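Amino Transferase (Eubacterium rectale, PDB 3ELE) probably transfers amino groups between amino acids and 2-oxo acids with pyridoxal-5'-phosphate as cofactor, as a member of the class I and II aminotransferases. Local coordinates at residues Tyr124-Thr129 against Arg168-Thr173; Ile323-Phe328 against Lys391-Tyr396; Arg221-Asp226 against Gly304-Tyr309. One frame throughout, in Å; residues are numbered along the deposited sequence.

Contact 1: Tyr124-Thr129 against Arg168-Thr173; sequences YDEFIT and RINAHT
R168 meets E126 and I128 through its backbone: its O receives a bond from a water that also donates to E126 OE1 and accepts from T173 OG1, while I128 CD1 lies 3.8 Å from R168 O. I169 adds CG1, 3.9 Å from I128 CD1. N170 then gives the direct side-chain bond, ND2 to E126 OE1 at 3.0 Å, on the syn side of the carboxylate, the two planes 79° apart. E126 OE1 is gripped by this amide and the water. The other end of the amide makes an Asx turn, N170 OD1 accepting from H172 N, which fixes the rotation of the group. H172 sets its CB 3.3 Å from Y124 O, and its ND1 shares a water with D125 OD1, while D125 OD2 accepts from S121 N. The carbonyl O of H172 takes the strand bond from E126 N at 2.8 Å. At T173 the loop becomes a strand in parallel register with E126, and T173 CG2 packs 3.8 Å from I128 CD1. The pairing begins the junction of strands 126-130 and 173-178 in the large mixed sheet of the aminotransferase fold; strand 147-151 flanks 126-130 on its other edge, and I169 rests on helix 191-208.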
loop_
_atom_site.group_PDB
_atom_site.type_symbol
_atom_site.label_atom_id
_atom_site.label_comp_id
_atom_site.label_asym_id
_atom_site.label_seq_id
_atom_site.Cartn_x
_atom_site.Cartn_y
_atom_site.Cartn_z
ATOM N N TYR A 124 1.112 24.404 -7.060
ATOM C CA TYR A 124 -0.079 25.231 -7.001
ATOM C C TYR A 124 -1.376 24.553 -7.439
ATOM O O TYR A 124 -2.422 25.190 -7.388
ATOM C CB TYR A 124 0.162 26.545 -7.724
ATOM C CG TYR A 124 1.314 27.336 -7.148
ATOM C CD1 TYR A 124 1.309 27.708 -5.800
ATOM C CD2 TYR A 124 2.387 27.757 -7.950
ATOM C CE1 TYR A 124 2.344 28.451 -5.243
ATOM C CE2 TYR A 124 3.447 28.526 -7.404
ATOM C CZ TYR A 124 3.417 28.863 -6.036
ATOM O OH TYR A 124 4.425 29.611 -5.474
ATOM N N ASP A 125 -1.310 23.272 -7.823
ATOM C CA ASP A 125 -2.503 22.477 -8.166
ATOM C C ASP A 125 -3.483 22.415 -7.010
ATOM O O ASP A 125 -3.071 22.233 -5.852
ATOM C CB ASP A 125 -2.121 21.038 -8.546
ATOM C CG ASP A 125 -1.478 20.948 -9.908
ATOM O OD1 ASP A 125 -1.350 21.983 -10.610
ATOM O OD2 ASP A 125 -1.106 19.841 -10.291
ATOM N N GLU A 126 -4.767 22.577 -7.326
ATOM C CA GLU A 126 -5.834 22.538 -6.323
ATOM C C GLU A 126 -6.821 21.421 -6.591
ATOM O O GLU A 126 -7.159 21.152 -7.753
ATOM C CB GLU A 126 -6.569 23.868 -6.311
ATOM C CG GLU A 126 -5.697 25.048 -5.831
ATOM C CD GLU A 126 -6.331 26.442 -6.021
ATOM O OE1 GLU A 126 -7.454 26.566 -6.552
ATOM O OE2 GLU A 126 -5.666 27.432 -5.660
ATOM N N PHE A 127 -7.245 20.740 -5.512
ATOM C CA PHE A 127 -8.333 19.772 -5.562
ATOM C C PHE A 127 -9.430 20.303 -4.639
ATOM O O PHE A 127 -9.151 20.732 -3.506
ATOM C CB PHE A 127 -7.883 18.360 -5.180
ATOM C CG PHE A 127 -6.957 17.756 -6.182
ATOM C CD1 PHE A 127 -7.461 17.044 -7.285
ATOM C CD2 PHE A 127 -5.573 17.928 -6.062
ATOM C CE1 PHE A 127 -6.579 16.493 -8.262
ATOM C CE2 PHE A 127 -4.693 17.378 -7.014
ATOM C CZ PHE A 127 -5.192 16.646 -8.110
ATOM N N ILE A 128 -10.667 20.285 -5.143
ATOM C CA ILE A 128 -11.823 20.826 -4.464
ATOM C C ILE A 128 -12.589 19.708 -3.777
ATOM O O ILE A 128 -12.859 18.665 -4.388
ATOM C CB ILE A 128 -12.784 21.556 -5.433
ATOM C CG1 ILE A 128 -12.139 22.810 -6.026
ATOM C CG2 ILE A 128 -14.076 22.009 -4.735
ATOM C CD1 ILE A 128 -13.048 23.490 -7.007
ATOM N N THR A 129 -12.934 19.945 -2.515
ATOM C CA THR A 129 -13.787 19.015 -1.717
ATOM C C THR A 129 -15.049 19.827 -1.381
ATOM O O THR A 129 -14.991 21.077 -1.310
ATOM C CB THR A 129 -13.059 18.457 -0.491
ATOM O OG1 THR A 129 -13.865 17.445 0.147
ATOM C CG2 THR A 129 -12.731 19.543 0.522
ATOM N N ARG A 168 -14.922 28.953 -6.727
ATOM C CA ARG A 168 -13.627 28.351 -6.299
ATOM C C ARG A 168 -12.877 27.571 -7.395
ATOM O O ARG A 168 -11.786 27.060 -7.140
ATOM C CB ARG A 168 -13.846 27.478 -5.064
ATOM C CG ARG A 168 -14.176 28.308 -3.847
ATOM C CD ARG A 168 -14.805 27.520 -2.755
ATOM N NE ARG A 168 -15.001 28.344 -1.555
ATOM C CZ ARG A 168 -15.942 29.280 -1.396
ATOM N NH1 ARG A 168 -16.821 29.571 -2.354
ATOM N NH2 ARG A 168 -16.001 29.948 -0.242
ATOM N N ILE A 169 -13.465 27.462 -8.590
ATOM C CA ILE A 169 -12.831 26.816 -9.735
ATOM C C ILE A 169 -11.991 27.894 -10.427
ATOM O O ILE A 169 -12.491 28.988 -10.676
ATOM C CB ILE A 169 -13.861 26.255 -10.750
ATOM C CG1 ILE A 169 -14.612 25.049 -10.183
ATOM C CG2 ILE A 169 -13.161 25.837 -12.061
ATOM C CD1 ILE A 169 -15.805 24.642 -11.033
ATOM N N ASN A 170 -10.737 27.564 -10.750
ATOM C CA ASN A 170 -9.799 28.476 -11.444
ATOM C C ASN A 170 -8.817 27.670 -12.318
ATOM O O ASN A 170 -8.970 26.442 -12.473
ATOM C CB ASN A 170 -9.089 29.397 -10.419
ATOM C CG ASN A 170 -8.315 28.627 -9.335
ATOM O OD1 ASN A 170 -7.331 27.956 -9.609
ATOM N ND2 ASN A 170 -8.727 28.791 -8.103
ATOM N N ALA A 171 -7.823 28.351 -12.882
ATOM C CA ALA A 171 -6.797 27.699 -13.714
ATOM C C ALA A 171 -5.999 26.600 -12.987
ATOM O O ALA A 171 -5.518 25.711 -13.635
ATOM C CB ALA A 171 -5.847 28.752 -14.315
ATOM N N HIS A 172 -5.870 26.668 -11.656
ATOM C CA HIS A 172 -5.125 25.671 -10.868
ATOM C C HIS A 172 -5.934 24.425 -10.458
ATOM O O HIS A 172 -5.357 23.461 -9.970
ATOM C CB HIS A 172 -4.507 26.312 -9.627
ATOM C CG HIS A 172 -3.551 27.422 -9.943
ATOM N ND1 HIS A 172 -2.267 27.194 -10.391
ATOM C CD2 HIS A 172 -3.701 28.768 -9.906
ATOM C CE1 HIS A 172 -1.665 28.351 -10.606
ATOM N NE2 HIS A 172 -2.510 29.323 -10.309
ATOM N N THR A 173 -7.247 24.446 -10.696
ATOM C CA THR A 173 -8.159 23.365 -10.328
ATOM C C THR A 173 -7.959 22.128 -11.220
ATOM O O THR A 173 -8.271 22.174 -12.417
ATOM C CB THR A 173 -9.650 23.810 -10.432
ATOM O OG1 THR A 173 -9.849 25.038 -9.717
ATOM C CG2 THR A 173 -10.563 22.730 -9.843
HETATM O O HOH W 1 -0.850 24.740 -10.728
HETATM O O HOH W 2 -9.833 25.146 -7.036
#

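Contact 2: Ile323-Phe328 against Lys391-Tyr396; sequences IGYHCF and KIYKKY
Y393 and Y325 meet as a T-shaped (edge-to-face) pair, the ring edge of Y393 directed at the face of Y325 with the planes at 67° and the centroids 5.2 Å apart. The atom that makes the approach is Y393 CD1, which stands over the centre of the Y325 ring. Beside this pair the packing is close: I323 CG2 touches both CB and CG of Y393, at 3.6 Å from CB. The carbonyl of I323 lies against one face of the Y393 ring, its O 3.6 Å above the plane and displaced toward the rim. A chi1 of -167° sets Y393 CG anti to its backbone N; the ring beyond it lies against I323 O and G324. The phenol of Y325 reaches the helix at I392, its OH 3.5 Å from I392 CB, and is hydrogen-bonded to F389 O one turn earlier.

The chain here leaves helix 306-323 at G324, whose positive phi ends the helical path, and heads for strand 327-328, an outer strand of the small antiparallel sheet. The contact therefore packs the exit of one helix on the C-terminal helix 379-396, in the smaller domain usual for this family. On the inner side Y325 and I392 both rest on F348 of helix 345-353, and I323 lies on M386 and F389.

The side at G324 and the Y393 hydroxyl is wetter. G324 is exposed, and the phenol tip of Y393 lies against its bare CA, Y393 OH 3.6 Å from G324 CA. A water donates to G324 O at 2.6 Å and also bonds Y393 OH, lying in the plane of that ring at its edge.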
loop_
_atom_site.group_PDB
_atom_site.type_symbol
_atom_site.label_atom_id
_atom_site.label_comp_id
_atom_site.label_asym_id
_atom_site.label_seq_id
_atom_site.Cartn_x
_atom_site.Cartn_y
_atom_site.Cartn_z
ATOM N N ILE A 323 -37.235 13.742 20.530
ATOM C CA ILE A 323 -36.708 14.552 21.661
ATOM C C ILE A 323 -36.705 16.057 21.344
ATOM O O ILE A 323 -36.993 16.874 22.235
ATOM C CB ILE A 323 -35.278 14.092 22.097
ATOM C CG1 ILE A 323 -35.359 12.738 22.813
ATOM C CG2 ILE A 323 -34.627 15.089 23.059
ATOM C CD1 ILE A 323 -33.984 12.085 23.026
ATOM N N GLY A 324 -36.424 16.393 20.082
ATOM C CA GLY A 324 -36.359 17.776 19.600
ATOM C C GLY A 324 -35.124 18.157 18.802
ATOM O O GLY A 324 -35.014 19.305 18.398
ATOM N N TYR A 325 -34.192 17.213 18.582
ATOM C CA TYR A 325 -32.982 17.460 17.801
ATOM C C TYR A 325 -33.316 17.583 16.327
ATOM O O TYR A 325 -34.262 16.954 15.856
ATOM C CB TYR A 325 -31.964 16.321 17.965
ATOM C CG TYR A 325 -31.342 16.203 19.334
ATOM C CD1 TYR A 325 -30.198 16.936 19.661
ATOM C CD2 TYR A 325 -31.871 15.338 20.302
ATOM C CE1 TYR A 325 -29.587 16.817 20.918
ATOM C CE2 TYR A 325 -31.282 15.221 21.562
ATOM C CZ TYR A 325 -30.133 15.957 21.858
ATOM O OH TYR A 325 -29.540 15.851 23.096
ATOM N N HIS A 326 -32.555 18.409 15.613
ATOM C CA HIS A 326 -32.713 18.515 14.153
ATOM C C HIS A 326 -31.652 17.638 13.489
ATOM O O HIS A 326 -30.464 17.989 13.490
ATOM C CB HIS A 326 -32.623 19.940 13.598
ATOM C CG HIS A 326 -32.616 19.968 12.098
ATOM N ND1 HIS A 326 -33.766 19.843 11.350
ATOM C CD2 HIS A 326 -31.590 19.982 11.211
ATOM C CE1 HIS A 326 -33.454 19.843 10.066
ATOM N NE2 HIS A 326 -32.139 19.915 9.953
ATOM N N CYS A 327 -32.109 16.525 12.909
ATOM C CA CYS A 327 -31.271 15.580 12.183
ATOM C C CYS A 327 -31.563 15.679 10.689
ATOM O O CYS A 327 -32.718 15.808 10.276
ATOM C CB CYS A 327 -31.586 14.142 12.594
ATOM S SG CYS A 327 -31.646 13.773 14.356
ATOM N N PHE A 328 -30.514 15.619 9.882
ATOM C CA PHE A 328 -30.649 15.498 8.425
ATOM C C PHE A 328 -30.859 13.991 8.205
ATOM O O PHE A 328 -30.013 13.192 8.642
ATOM C CB PHE A 328 -29.391 16.031 7.721
ATOM C CG PHE A 328 -29.287 15.655 6.270
ATOM C CD1 PHE A 328 -30.268 16.052 5.360
ATOM C CD2 PHE A 328 -28.189 14.922 5.801
ATOM C CE1 PHE A 328 -30.167 15.703 4.002
ATOM C CE2 PHE A 328 -28.080 14.573 4.448
ATOM C CZ PHE A 328 -29.070 14.965 3.550
ATOM N N LYS A 391 -31.537 14.014 28.364
ATOM C CA LYS A 391 -30.925 14.821 29.437
ATOM C C LYS A 391 -30.016 15.913 28.856
ATOM O O LYS A 391 -30.018 17.042 29.354
ATOM C CB LYS A 391 -30.162 13.932 30.422
ATOM C CG LYS A 391 -29.679 14.659 31.668
ATOM C CD LYS A 391 -29.241 13.678 32.742
ATOM C CE LYS A 391 -28.654 14.399 33.950
ATOM N NZ LYS A 391 -28.284 13.457 35.061
ATOM N N ILE A 392 -29.256 15.574 27.810
ATOM C CA ILE A 392 -28.402 16.555 27.108
ATOM C C ILE A 392 -29.279 17.712 26.570
ATOM O O ILE A 392 -28.974 18.877 26.808
ATOM C CB ILE A 392 -27.590 15.919 25.949
ATOM C CG1 ILE A 392 -26.538 14.939 26.479
ATOM C CG2 ILE A 392 -26.891 17.000 25.107
ATOM C CD1 ILE A 392 -26.072 13.945 25.417
ATOM N N TYR A 393 -30.361 17.350 25.882
ATOM C CA TYR A 393 -31.340 18.297 25.330
ATOM C C TYR A 393 -31.874 19.258 26.404
ATOM O O TYR A 393 -31.905 20.472 26.192
ATOM C CB TYR A 393 -32.504 17.538 24.686
ATOM C CG TYR A 393 -33.366 18.420 23.836
ATOM C CD1 TYR A 393 -32.999 18.693 22.515
ATOM C CD2 TYR A 393 -34.536 19.000 24.341
ATOM C CE1 TYR A 393 -33.763 19.502 21.714
ATOM C CE2 TYR A 393 -35.322 19.822 23.533
ATOM C CZ TYR A 393 -34.909 20.058 22.217
ATOM O OH TYR A 393 -35.635 20.847 21.391
ATOM N N LYS A 394 -32.283 18.677 27.537
ATOM C CA LYS A 394 -32.732 19.409 28.741
ATOM C C LYS A 394 -31.745 20.454 29.284
ATOM O O LYS A 394 -32.193 21.438 29.870
ATOM C CB LYS A 394 -33.110 18.459 29.903
ATOM C CG LYS A 394 -34.603 18.196 30.102
ATOM C CD LYS A 394 -35.223 17.202 29.140
ATOM C CE LYS A 394 -36.689 16.956 29.520
ATOM N NZ LYS A 394 -37.340 15.904 28.683
ATOM N N LYS A 395 -30.435 20.223 29.134
ATOM C CA LYS A 395 -29.396 21.197 29.561
ATOM C C LYS A 395 -29.568 22.550 28.866
ATOM O O LYS A 395 -29.314 23.588 29.468
ATOM C CB LYS A 395 -27.962 20.709 29.262
ATOM C CG LYS A 395 -27.513 19.408 29.957
ATOM C CD LYS A 395 -26.124 18.964 29.441
ATOM C CE LYS A 395 -25.684 17.613 30.012
ATOM N NZ LYS A 395 -25.463 17.623 31.473
ATOM N N TYR A 396 -29.968 22.499 27.592
ATOM C CA TYR A 396 -30.195 23.667 26.744
ATOM C C TYR A 396 -31.618 24.185 26.778
ATOM O O TYR A 396 -31.825 25.395 26.717
ATOM C CB TYR A 396 -29.840 23.331 25.293
ATOM C CG TYR A 396 -28.369 23.104 25.087
ATOM C CD1 TYR A 396 -27.530 24.167 24.741
ATOM C CD2 TYR A 396 -27.801 21.836 25.254
ATOM C CE1 TYR A 396 -26.179 23.975 24.547
ATOM C CE2 TYR A 396 -26.432 21.632 25.062
ATOM C CZ TYR A 396 -25.628 22.706 24.707
ATOM O OH TYR A 396 -24.279 22.541 24.507
HETATM O O HOH W 3 -36.038 21.612 18.972
#

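Contact 3: Arg221-Asp226 against Gly304-Tyr309; sequences REIVYD and GDINAY
The backbones come nearest at I223 and I306, whose side chains touch with I223 CG1 4.1 Å from I306 CD1. The apolar contacts continue along the helix face. I223 CD1 comes 3.5 Å from Y309 CE2, approaching the ring obliquely, and I306 CG2 packs beside Y225 CE1 at 4.2 Å. I306 CG1 sits beside its own backbone N and CG2 anti to it (chi1 -56°), and both branches come close to E222 O.

Aromatic contacts form a second group. The ring of Y225 turns its edge to the helix, with I306 O and Y309 CB near the ring plane, and its OH stands 3.4 Å from Y309 CB. No stack joins the two tyrosines here; Y309 instead meets the ring of F334.

Polar bonds reach residues outside the two segments. Y225 OH is hydrogen-bonded to A333 O, Y309 OH to S46 N, and E222 OE1 to Y244 OH. D226, the last residue of 221-226, makes a salt bridge to R313, a further link between this loop and helix 306-323.

Segment 221-226 directly follows P219 and Y220 of the cofactor pocket, and the side chain of I223 is about 10 Å from pyridoxal-5'-phosphate. Since no hydrogen bond crosses between the segments, the start of helix 306-323 meets this loop by apolar packing, while the tyrosine hydroxyls tie the same side chains elsewhere in the chain.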
loop_
_atom_site.group_PDB
_atom_site.type_symbol
_atom_site.label_atom_id
_atom_site.label_comp_id
_atom_site.label_asym_id
_atom_site.label_seq_id
_atom_site.Cartn_x
_atom_site.Cartn_y
_atom_site.Cartn_z
ATOM N N ARG A 221 -21.196 3.177 -1.798
ATOM C CA ARG A 221 -22.135 3.005 -2.926
ATOM C C ARG A 221 -23.310 2.085 -2.638
ATOM O O ARG A 221 -24.446 2.466 -2.909
ATOM C CB ARG A 221 -21.398 2.565 -4.220
ATOM C CG ARG A 221 -22.346 2.131 -5.388
ATOM C CD ARG A 221 -21.636 2.013 -6.715
ATOM N NE ARG A 221 -21.509 3.329 -7.326
ATOM C CZ ARG A 221 -22.477 3.956 -7.991
ATOM N NH1 ARG A 221 -23.702 3.457 -8.110
ATOM N NH2 ARG A 221 -22.234 5.137 -8.503
ATOM N N GLU A 222 -23.039 0.903 -2.066
ATOM C CA GLU A 222 -24.103 -0.075 -1.766
ATOM C C GLU A 222 -24.783 0.148 -0.407
ATOM O O GLU A 222 -25.796 -0.493 -0.141
ATOM C CB GLU A 222 -23.622 -1.523 -1.884
ATOM C CG GLU A 222 -23.144 -1.930 -3.286
ATOM C CD GLU A 222 -21.782 -1.391 -3.652
ATOM O OE1 GLU A 222 -20.943 -1.200 -2.730
ATOM O OE2 GLU A 222 -21.557 -1.147 -4.865
ATOM N N ILE A 223 -24.221 1.022 0.443
ATOM C CA ILE A 223 -24.810 1.387 1.736
ATOM C C ILE A 223 -25.722 2.582 1.461
ATOM O O ILE A 223 -25.380 3.730 1.720
ATOM C CB ILE A 223 -23.744 1.674 2.847
ATOM C CG1 ILE A 223 -22.777 0.469 2.965
ATOM C CG2 ILE A 223 -24.437 2.016 4.197
ATOM C CD1 ILE A 223 -22.142 0.274 4.341
ATOM N N VAL A 224 -26.874 2.270 0.875
ATOM C CA VAL A 224 -27.896 3.260 0.499
ATOM C C VAL A 224 -29.261 2.634 0.819
ATOM O O VAL A 224 -29.413 1.412 0.723
ATOM C CB VAL A 224 -27.739 3.735 -0.986
ATOM C CG1 VAL A 224 -27.869 2.570 -1.968
ATOM C CG2 VAL A 224 -28.745 4.862 -1.317
ATOM N N TYR A 225 -30.236 3.475 1.182
ATOM C CA TYR A 225 -31.541 3.024 1.695
ATOM C C TYR A 225 -32.730 3.523 0.896
ATOM O O TYR A 225 -32.613 4.497 0.154
ATOM C CB TYR A 225 -31.708 3.517 3.145
ATOM C CG TYR A 225 -30.461 3.374 3.992
ATOM C CD1 TYR A 225 -29.961 2.112 4.310
ATOM C CD2 TYR A 225 -29.759 4.508 4.459
ATOM C CE1 TYR A 225 -28.805 1.956 5.087
ATOM C CE2 TYR A 225 -28.603 4.367 5.250
ATOM C CZ TYR A 225 -28.125 3.079 5.561
ATOM O OH TYR A 225 -26.967 2.908 6.306
ATOM N N ASP A 226 -33.866 2.850 1.096
ATOM C CA ASP A 226 -35.195 3.202 0.532
ATOM C C ASP A 226 -35.273 3.276 -1.004
ATOM O O ASP A 226 -36.058 4.066 -1.557
ATOM C CB ASP A 226 -35.703 4.545 1.126
ATOM C CG ASP A 226 -35.739 4.565 2.650
ATOM O OD1 ASP A 226 -35.952 3.504 3.277
ATOM O OD2 ASP A 226 -35.589 5.683 3.205
ATOM N N GLY A 304 -22.952 -7.440 2.772
ATOM C CA GLY A 304 -23.425 -7.847 4.102
ATOM C C GLY A 304 -24.892 -7.447 4.270
ATOM O O GLY A 304 -25.509 -6.941 3.330
ATOM N N ASP A 305 -25.450 -7.683 5.460
ATOM C CA ASP A 305 -26.845 -7.323 5.774
ATOM C C ASP A 305 -26.984 -5.787 5.930
ATOM O O ASP A 305 -26.968 -5.249 7.052
ATOM C CB ASP A 305 -27.329 -8.064 7.040
ATOM C CG ASP A 305 -28.833 -7.886 7.317
ATOM O OD1 ASP A 305 -29.584 -7.341 6.471
ATOM O OD2 ASP A 305 -29.268 -8.339 8.400
ATOM N N ILE A 306 -27.151 -5.107 4.789
ATOM C CA ILE A 306 -27.275 -3.630 4.728
ATOM C C ILE A 306 -28.504 -3.117 5.519
ATOM O O ILE A 306 -28.480 -1.996 6.029
ATOM C CB ILE A 306 -27.315 -3.086 3.236
ATOM C CG1 ILE A 306 -26.092 -3.539 2.412
ATOM C CG2 ILE A 306 -27.408 -1.521 3.183
ATOM C CD1 ILE A 306 -24.745 -3.131 2.988
ATOM N N ASN A 307 -29.551 -3.942 5.642
ATOM C CA ASN A 307 -30.769 -3.574 6.402
ATOM C C ASN A 307 -30.536 -3.426 7.937
ATOM O O ASN A 307 -31.337 -2.782 8.633
ATOM C CB ASN A 307 -31.907 -4.562 6.115
ATOM C CG ASN A 307 -33.269 -4.008 6.484
ATOM O OD1 ASN A 307 -33.801 -4.325 7.544
ATOM N ND2 ASN A 307 -33.815 -3.142 5.636
ATOM N N ALA A 308 -29.458 -4.027 8.455
ATOM C CA ALA A 308 -29.046 -3.832 9.854
ATOM C C ALA A 308 -28.681 -2.355 10.091
ATOM O O ALA A 308 -29.000 -1.796 11.142
ATOM C CB ALA A 308 -27.867 -4.721 10.215
ATOM N N TYR A 309 -28.012 -1.738 9.111
ATOM C CA TYR A 309 -27.665 -0.323 9.191
ATOM C C TYR A 309 -28.886 0.602 9.049
ATOM O O TYR A 309 -28.933 1.672 9.693
ATOM C CB TYR A 309 -26.634 0.065 8.115
ATOM C CG TYR A 309 -25.229 -0.527 8.236
ATOM C CD1 TYR A 309 -24.540 -0.525 9.455
ATOM C CD2 TYR A 309 -24.535 -0.967 7.094
ATOM C CE1 TYR A 309 -23.230 -1.008 9.555
ATOM C CE2 TYR A 309 -23.198 -1.437 7.178
ATOM C CZ TYR A 309 -22.556 -1.458 8.412
ATOM O OH TYR A 309 -21.260 -1.917 8.520
#

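The chemistry of the three contacts differs with their place in the fold. All are partly buried, but contact 3 has no exposed residue among those that touch, whereas contact 1 includes exposed Y124 and H172 and contact 2 exposed G324. Contact 1 belongs to the large mixed sheet, at a strand entry where backbone pairing and waters supply much of the bonding. Contact 3, across the chain's centre from contact 1 and near the cofactor pocket, relies on apolar side chains. Contact 2 lies farthest out, about 28 Å from that centre, and combines an aromatic pair with a wet turn. Contacts 2 and 3 share helix 306-323, the first using its end and the second its start. Contact 1 touches neither.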